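Local structure of leucine aminopeptidase (Legionella pneumophila, 5GNE) at residues Asp146-Asp151 / Val218-Asn223; Thr291-Glu296 / Leu366-Glu371. The protein probably acts as a zinc-dependent aminopeptidase of the M28 family, removing residues from the N-terminal end of peptides and proteins. All blocks are in the same frame, centred on the assembly; numbering follows the deposited sequence.

Interaction 1. Residues Asp146-Asp151 / Val218-Asn223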
ATOM      1  N   ASP A 146     -14.226  -8.895   9.505  1.00 60.61           N
ATOM      2  CA  ASP A 146     -15.603  -9.275   9.808  1.00 57.25           C
ATOM      3  C   ASP A 146     -15.742  -9.790  11.236  1.00 62.28           C
ATOM      4  O   ASP A 146     -16.653  -9.384  11.974  1.00 59.96           O
ATOM      5  CB  ASP A 146     -16.095 -10.340   8.825  1.00 64.00           C
ATOM      6  CG  ASP A 146     -16.041  -9.884   7.388  1.00 71.44           C
ATOM      7  OD1 ASP A 146     -16.086  -8.657   7.144  1.00 67.44           O
ATOM      8  OD2 ASP A 146     -15.944 -10.761   6.501  1.00 84.78           O
ATOM      9  N   THR A 147     -14.833 -10.685  11.618  1.00 57.66           N
ATOM     10  CA  THR A 147     -14.830 -11.250  12.957  1.00 59.05           C
ATOM     11  C   THR A 147     -14.709 -10.147  14.005  1.00 62.04           C
ATOM     12  O   THR A 147     -15.502 -10.087  14.952  1.00 66.06           O
ATOM     13  CB  THR A 147     -13.695 -12.272  13.149  1.00 62.82           C
ATOM     14  OG1 THR A 147     -13.945 -13.437  12.348  1.00 56.72           O
ATOM     15  CG2 THR A 147     -13.602 -12.681  14.621  1.00 53.62           C
ATOM     16  N   LEU A 148     -13.707  -9.288  13.841  1.00 54.73           N
ATOM     17  CA  LEU A 148     -13.493  -8.177  14.764  1.00 57.45           C
ATOM     18  C   LEU A 148     -14.733  -7.300  14.920  1.00 55.42           C
ATOM     19  O   LEU A 148     -15.122  -6.946  16.035  1.00 52.01           O
ATOM     20  CB  LEU A 148     -12.334  -7.306  14.272  1.00 56.78           C
ATOM     21  CG  LEU A 148     -10.917  -7.741  14.629  1.00 54.85           C
ATOM     22  CD1 LEU A 148      -9.903  -6.801  13.991  1.00 57.49           C
ATOM     23  CD2 LEU A 148     -10.742  -7.784  16.126  1.00 46.10           C
ATOM     24  N   ALA A 149     -15.384  -6.996  13.802  1.00 61.22           N
ATOM     25  CA  ALA A 149     -16.584  -6.169  13.832  1.00 66.83           C
ATOM     26  C   ALA A 149     -17.737  -6.886  14.525  1.00 74.91           C
ATOM     27  O   ALA A 149     -18.562  -6.245  15.167  1.00 77.98           O
ATOM     28  CB  ALA A 149     -16.985  -5.750  12.427  1.00 57.19           C
ATOM     29  N   GLN A 150     -17.782  -8.212  14.415  1.00 79.35           N
ATOM     30  CA  GLN A 150     -18.822  -8.986  15.094  1.00 84.79           C
ATOM     31  C   GLN A 150     -18.504  -9.090  16.576  1.00 80.14           C
ATOM     32  O   GLN A 150     -19.385  -8.926  17.408  1.00 87.29           O
ATOM     33  CB  GLN A 150     -18.953 -10.399  14.506  1.00 93.35           C
ATOM     34  CG  GLN A 150     -19.441 -10.475  13.054  1.00 99.29           C
ATOM     35  CD  GLN A 150     -19.646 -11.911  12.576  1.00109.21           C
ATOM     36  OE1 GLN A 150     -20.330 -12.698  13.233  1.00115.75           O
ATOM     37  NE2 GLN A 150     -19.049 -12.254  11.431  1.00104.42           N
ATOM     38  N   ASP A 151     -17.232  -9.298  16.897  1.00 76.53           N
ATOM     39  CA  ASP A 151     -16.783  -9.376  18.283  1.00 75.12           C
ATOM     40  C   ASP A 151     -16.985  -8.102  19.100  1.00 69.63           C
ATOM     41  O   ASP A 151     -17.224  -8.161  20.297  1.00 77.59           O
ATOM     42  CB  ASP A 151     -15.296  -9.744  18.323  1.00 78.32           C
ATOM     43  CG  ASP A 151     -15.040 -11.188  17.968  1.00 85.02           C
ATOM     44  OD1 ASP A 151     -16.013 -11.900  17.634  1.00 88.19           O
ATOM     45  OD2 ASP A 151     -13.863 -11.601  17.997  1.00 90.39           O
ATOM     46  N   VAL A 218      -7.625  -1.824  17.448  1.00 48.85           N
ATOM     47  CA  VAL A 218      -7.634  -0.732  18.410  1.00 48.39           C
ATOM     48  C   VAL A 218      -8.841   0.197  18.234  1.00 51.94           C
ATOM     49  O   VAL A 218      -9.554   0.481  19.197  1.00 60.94           O
ATOM     50  CB  VAL A 218      -6.332   0.067  18.338  1.00 47.75           C
ATOM     51  CG1 VAL A 218      -6.446   1.333  19.172  1.00 39.69           C
ATOM     52  CG2 VAL A 218      -5.187  -0.804  18.837  1.00 38.69           C
ATOM     53  N   VAL A 219      -9.100   0.618  17.002  1.00 47.59           N
ATOM     54  CA  VAL A 219     -10.270   1.442  16.702  1.00 46.50           C
ATOM     55  C   VAL A 219     -11.593   0.768  17.129  1.00 58.90           C
ATOM     56  O   VAL A 219     -12.457   1.421  17.702  1.00 57.43           O
ATOM     57  CB  VAL A 219     -10.335   1.781  15.194  1.00 42.94           C
ATOM     58  CG1 VAL A 219     -11.700   2.316  14.827  1.00 43.75           C
ATOM     59  CG2 VAL A 219      -9.242   2.787  14.811  1.00 37.27           C
ATOM     60  N   PHE A 220     -11.736  -0.539  16.915  1.00 59.67           N
ATOM     61  CA  PHE A 220     -12.955  -1.238  17.341  1.00 55.03           C
ATOM     62  C   PHE A 220     -13.108  -1.221  18.861  1.00 64.32           C
ATOM     63  O   PHE A 220     -14.222  -1.114  19.387  1.00 59.93           O
ATOM     64  CB  PHE A 220     -12.990  -2.699  16.859  1.00 51.57           C
ATOM     65  CG  PHE A 220     -13.431  -2.882  15.424  1.00 46.12           C
ATOM     66  CD1 PHE A 220     -14.668  -2.461  15.013  1.00 51.52           C
ATOM     67  CD2 PHE A 220     -12.630  -3.538  14.509  1.00 57.86           C
ATOM     68  CE1 PHE A 220     -15.081  -2.644  13.701  1.00 60.38           C
ATOM     69  CE2 PHE A 220     -13.039  -3.726  13.197  1.00 45.93           C
ATOM     70  CZ  PHE A 220     -14.258  -3.285  12.795  1.00 50.43           C
ATOM     71  N   SER A 221     -11.991  -1.349  19.564  1.00 64.45           N
ATOM     72  CA  SER A 221     -12.012  -1.383  21.024  1.00 69.63           C
ATOM     73  C   SER A 221     -11.979   0.023  21.646  1.00 65.47           C
ATOM     74  O   SER A 221     -12.096   0.165  22.853  1.00 74.42           O
ATOM     75  CB  SER A 221     -10.857  -2.229  21.548  1.00 68.24           C
ATOM     76  OG  SER A 221      -9.631  -1.687  21.115  1.00 83.09           O
ATOM     77  N   SER A 222     -11.790   1.049  20.825  1.00 67.56           N
ATOM     78  CA  SER A 222     -11.866   2.445  21.288  1.00 69.02           C
ATOM     79  C   SER A 222     -13.186   2.834  21.985  1.00 66.69           C
ATOM     80  O   SER A 222     -14.233   2.236  21.738  1.00 69.10           O
ATOM     81  CB  SER A 222     -11.638   3.387  20.089  1.00 59.28           C
ATOM     82  OG  SER A 222     -12.023   4.742  20.342  1.00 48.65           O
ATOM     83  N   ASN A 223     -13.112   3.836  22.866  1.00 61.41           N
ATOM     84  CA  ASN A 223     -14.278   4.326  23.611  1.00 66.60           C
ATOM     85  C   ASN A 223     -14.947   5.507  22.899  1.00 70.14           C
ATOM     86  O   ASN A 223     -16.023   5.951  23.290  1.00 79.07           O
ATOM     87  CB  ASN A 223     -13.892   4.724  25.039  1.00 69.01           C
ATOM     88  CG  ASN A 223     -14.023   3.573  26.020  1.00 91.51           C
ATOM     89  OD1 ASN A 223     -13.025   3.055  26.527  1.00100.00           O
ATOM     90  ND2 ASN A 223     -15.262   3.166  26.294  1.00 97.15           N
TER

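Interaction 2. Residues Thr291-Glu296 / Leu366-Glu371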
ATOM      1  N   THR A 291       2.354  14.832   4.234  1.00 49.94           N
ATOM      2  CA  THR A 291       3.658  14.339   4.692  1.00 52.39           C
ATOM      3  C   THR A 291       4.252  15.173   5.829  1.00 50.90           C
ATOM      4  O   THR A 291       4.791  14.609   6.785  1.00 52.77           O
ATOM      5  CB  THR A 291       4.661  14.263   3.519  1.00 51.20           C
ATOM      6  OG1 THR A 291       4.138  13.372   2.517  1.00 51.37           O
ATOM      7  CG2 THR A 291       6.024  13.760   3.989  1.00 43.76           C
ATOM      8  N   GLU A 292       4.113  16.498   5.777  1.00 54.91           N
ATOM      9  CA  GLU A 292       4.582  17.300   6.901  1.00 57.70           C
ATOM     10  C   GLU A 292       3.762  16.945   8.137  1.00 55.44           C
ATOM     11  O   GLU A 292       4.303  16.857   9.237  1.00 59.63           O
ATOM     12  CB  GLU A 292       4.507  18.815   6.621  1.00 69.69           C
ATOM     13  CG  GLU A 292       4.960  19.262   5.237  1.00 90.10           C
ATOM     14  CD  GLU A 292       4.621  20.731   4.905  1.00101.95           C
ATOM     15  OE1 GLU A 292       3.868  21.376   5.668  1.00105.92           O
ATOM     16  OE2 GLU A 292       5.117  21.240   3.869  1.00103.06           O
ATOM     17  N   PHE A 293       2.467  16.712   7.939  1.00 53.10           N
ATOM     18  CA  PHE A 293       1.565  16.284   9.007  1.00 46.22           C
ATOM     19  C   PHE A 293       2.058  14.990   9.660  1.00 45.80           C
ATOM     20  O   PHE A 293       2.151  14.899  10.884  1.00 45.89           O
ATOM     21  CB  PHE A 293       0.159  16.109   8.437  1.00 52.06           C
ATOM     22  CG  PHE A 293      -0.857  15.531   9.411  1.00 46.52           C
ATOM     23  CD1 PHE A 293      -1.242  16.232  10.542  1.00 45.72           C
ATOM     24  CD2 PHE A 293      -1.460  14.316   9.152  1.00 40.07           C
ATOM     25  CE1 PHE A 293      -2.199  15.721  11.402  1.00 48.63           C
ATOM     26  CE2 PHE A 293      -2.422  13.794  10.016  1.00 42.60           C
ATOM     27  CZ  PHE A 293      -2.786  14.492  11.140  1.00 43.46           C
ATOM     28  N   THR A 294       2.386  13.994   8.837  1.00 43.05           N
ATOM     29  CA  THR A 294       2.891  12.716   9.347  1.00 46.50           C
ATOM     30  C   THR A 294       4.182  12.920  10.156  1.00 52.74           C
ATOM     31  O   THR A 294       4.350  12.349  11.236  1.00 54.97           O
ATOM     32  CB  THR A 294       3.121  11.713   8.190  1.00 44.80           C
ATOM     33  OG1 THR A 294       1.930  11.605   7.398  1.00 40.34           O
ATOM     34  CG2 THR A 294       3.491  10.330   8.728  1.00 38.41           C
ATOM     35  N   ALA A 295       5.078  13.749   9.633  1.00 54.50           N
ATOM     36  CA  ALA A 295       6.304  14.126  10.341  1.00 51.97           C
ATOM     37  C   ALA A 295       6.001  14.684  11.740  1.00 47.40           C
ATOM     38  O   ALA A 295       6.640  14.299  12.710  1.00 47.09           O
ATOM     39  CB  ALA A 295       7.123  15.120   9.522  1.00 41.42           C
ATOM     40  N   GLU A 296       5.024  15.576  11.864  1.00 45.40           N
ATOM     41  CA  GLU A 296       4.768  16.134  13.186  1.00 55.99           C
ATOM     42  C   GLU A 296       4.070  15.145  14.115  1.00 55.21           C
ATOM     43  O   GLU A 296       4.211  15.243  15.328  1.00 56.06           O
ATOM     44  CB  GLU A 296       3.866  17.360  13.106  1.00 57.49           C
ATOM     45  CG  GLU A 296       4.056  18.238  11.909  1.00 72.10           C
ATOM     46  CD  GLU A 296       3.023  19.344  11.850  1.00 84.53           C
ATOM     47  OE1 GLU A 296       1.813  19.047  11.715  1.00 90.83           O
ATOM     48  OE2 GLU A 296       3.424  20.514  11.936  1.00 90.15           O
ATOM     49  N   LEU A 366      -2.356   5.300  14.251  1.00 37.74           N
ATOM     50  CA  LEU A 366      -3.466   5.647  15.138  1.00 31.33           C
ATOM     51  C   LEU A 366      -3.541   7.154  15.395  1.00 36.00           C
ATOM     52  O   LEU A 366      -4.628   7.715  15.431  1.00 47.22           O
ATOM     53  CB  LEU A 366      -3.353   4.867  16.440  1.00 31.92           C
ATOM     54  CG  LEU A 366      -3.721   3.382  16.291  1.00 36.40           C
ATOM     55  CD1 LEU A 366      -3.407   2.539  17.529  1.00 35.62           C
ATOM     56  CD2 LEU A 366      -5.176   3.230  15.938  1.00 32.99           C
ATOM     57  N   ALA A 367      -2.400   7.818  15.577  1.00 41.09           N
ATOM     58  CA  ALA A 367      -2.376   9.287  15.673  1.00 36.49           C
ATOM     59  C   ALA A 367      -2.952   9.919  14.385  1.00 42.31           C
ATOM     60  O   ALA A 367      -3.759  10.874  14.414  1.00 34.92           O
ATOM     61  CB  ALA A 367      -0.977   9.774  15.929  1.00 34.33           C
ATOM     62  N   PHE A 368      -2.519   9.374  13.253  1.00 36.89           N
ATOM     63  CA  PHE A 368      -3.049   9.747  11.952  1.00 36.90           C
ATOM     64  C   PHE A 368      -4.574   9.652  11.930  1.00 43.05           C
ATOM     65  O   PHE A 368      -5.266  10.612  11.612  1.00 47.19           O
ATOM     66  CB  PHE A 368      -2.411   8.849  10.902  1.00 41.25           C
ATOM     67  CG  PHE A 368      -2.675   9.258   9.488  1.00 43.84           C
ATOM     68  CD1 PHE A 368      -1.955  10.286   8.895  1.00 44.99           C
ATOM     69  CD2 PHE A 368      -3.584   8.542   8.717  1.00 33.65           C
ATOM     70  CE1 PHE A 368      -2.187  10.629   7.557  1.00 43.81           C
ATOM     71  CE2 PHE A 368      -3.820   8.874   7.399  1.00 37.33           C
ATOM     72  CZ  PHE A 368      -3.115   9.915   6.814  1.00 43.77           C
ATOM     73  N   ILE A 369      -5.089   8.490  12.311  1.00 44.43           N
ATOM     74  CA  ILE A 369      -6.522   8.262  12.343  1.00 38.08           C
ATOM     75  C   ILE A 369      -7.248   9.185  13.333  1.00 39.30           C
ATOM     76  O   ILE A 369      -8.310   9.710  13.034  1.00 39.92           O
ATOM     77  CB  ILE A 369      -6.829   6.807  12.682  1.00 42.77           C
ATOM     78  CG1 ILE A 369      -6.502   5.901  11.497  1.00 37.13           C
ATOM     79  CG2 ILE A 369      -8.290   6.624  13.004  1.00 44.65           C
ATOM     80  CD1 ILE A 369      -6.715   4.461  11.831  1.00 36.88           C
ATOM     81  N   VAL A 370      -6.676   9.418  14.507  1.00 38.27           N
ATOM     82  CA  VAL A 370      -7.364  10.259  15.487  1.00 36.64           C
ATOM     83  C   VAL A 370      -7.350  11.718  15.051  1.00 44.64           C
ATOM     84  O   VAL A 370      -8.382  12.394  15.061  1.00 53.05           O
ATOM     85  CB  VAL A 370      -6.741  10.139  16.902  1.00 41.65           C
ATOM     86  CG1 VAL A 370      -7.291  11.209  17.829  1.00 42.48           C
ATOM     87  CG2 VAL A 370      -7.018   8.767  17.481  1.00 33.33           C
ATOM     88  N   GLU A 371      -6.187  12.240  14.699  1.00 44.10           N
ATOM     89  CA  GLU A 371      -6.138  13.661  14.432  1.00 49.98           C
ATOM     90  C   GLU A 371      -6.869  14.050  13.138  1.00 53.91           C
ATOM     91  O   GLU A 371      -7.426  15.153  13.054  1.00 49.42           O
ATOM     92  CB  GLU A 371      -4.705  14.152  14.443  1.00 37.93           C
ATOM     93  CG  GLU A 371      -4.046  13.917  15.807  1.00 41.68           C
ATOM     94  CD  GLU A 371      -4.543  14.865  16.889  1.00 48.27           C
ATOM     95  OE1 GLU A 371      -5.421  15.697  16.607  1.00 49.13           O
ATOM     96  OE2 GLU A 371      -4.042  14.807  18.029  1.00 49.14           O
TER

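Interaction 1. Residues Asp146-Asp151 / Val218-Asn223
The phenyl ring of F220 turns one face to the helix backbone at L148 and A149. Over that face, displaced toward the rim, stands A149 CA, 3.7 Å above the ring plane; L148 C stands higher, 4.3 Å above the plane, also toward the rim. A149 CA is 4.1 Å from the centroid of the F220 ring and 25° off its normal, so the alpha carbon makes a CH-pi contact with the aromatic face. From the same side, L148 CB stands above the rim by CD2 and CE2, 3.8 Å from F220 CD2, and A149 CB above the rim by CZ and CE1, 3.7 Å from F220 CZ. Phenylalanine suits this place because its long, flat side chain spans the gap between two helices whose nearest CA atoms, those of A149 and F220, are 7.1 Å apart. With CG anti to the carbonyl carbon (chi1 -81°) and beside the backbone N, the ring is carried across to the other helix. Alanine fits opposite it because a lone methyl lets the helix backbone itself come down onto the ring. L148 touches with its CB, at the root of the side chain.

The contact joins the last turn of helix 132-151 to that of helix 202-221. Further neighbours of F220 are V157 on the edge strand 157-164, I177 on strand 170-177 and F145, one turn back in the first helix, so the ring sits in a small hydrophobic cluster where two helix ends meet the margin of the mixed sheet.

No hydrogen bond crosses between 146-151 and 218-223. Shape fit and the burial of apolar surface therefore hold the helix ends together, with the CH-pi contact as the one directional element.

Interaction 2. Residues Thr291-Glu296 / Leu366-Glu371
E371 OE2 is gripped by Y301 OH and the amide N of H98, while OE1 takes the amide of N97. Three hydrogen bonds thus satisfy a buried carboxylate, and the two consecutive amides would tend to favour its charged form. The bend at chi2 swings the acid away from F293, leaving the aliphatic base to do the touching: E371 CB lies at the ring edge, in its plane, 3.8 Å from F293 CZ. Glutamate suits the place by pairing that apolar base with a carboxylate able to take all three bonds.

Segments 291-296 and 366-371, on helices 288-302 and 355-373 of the alpha/beta fold of an M28 zinc exopeptidase, run with their N-to-C directions 116° apart. Their axes come no closer than 10.4 Å, a space that two large flat rings can fill. F293 aims its ring at the other helix (CG anti to the backbone N, chi1 174°), whereas F368 leaves its helix at a slant and only its ring end reaches F293. The rings touch at F293 CE2 and F368 CD1, 3.7 Å apart. Their centroids are separated by 5.9 Å and the planes inclined at 49°, an oblique pairing.

Small and polar, T294 keeps OG1 4.2 Å from F368 CE1 while hydrogen-bonding it to L290 O in its own helix and to T329 OG1 on strand 328-332 of the central sheet.

Both contacts are buried helix pairs away from the zinc sites, and they share no helix, yet they touch: V218 CG1 on helix 202-221 meets L366 CD1 on helix 355-373 at 3.7 Å. The centres of the two interactions lie about 22 Å apart. Interaction 1 lies further out, about 22 Å from the chain centre, at helix ends beside the sheet's edge strand; it reaches toward the surface through the partly exposed L148 and relies on one aromatic ring against backbone and methyl. Interaction 2 lies about 17 Å from the centre, within continuing helices; all four touching residues are buried, and two rings sit beside a glutamate whose polar end is tied outside the pair.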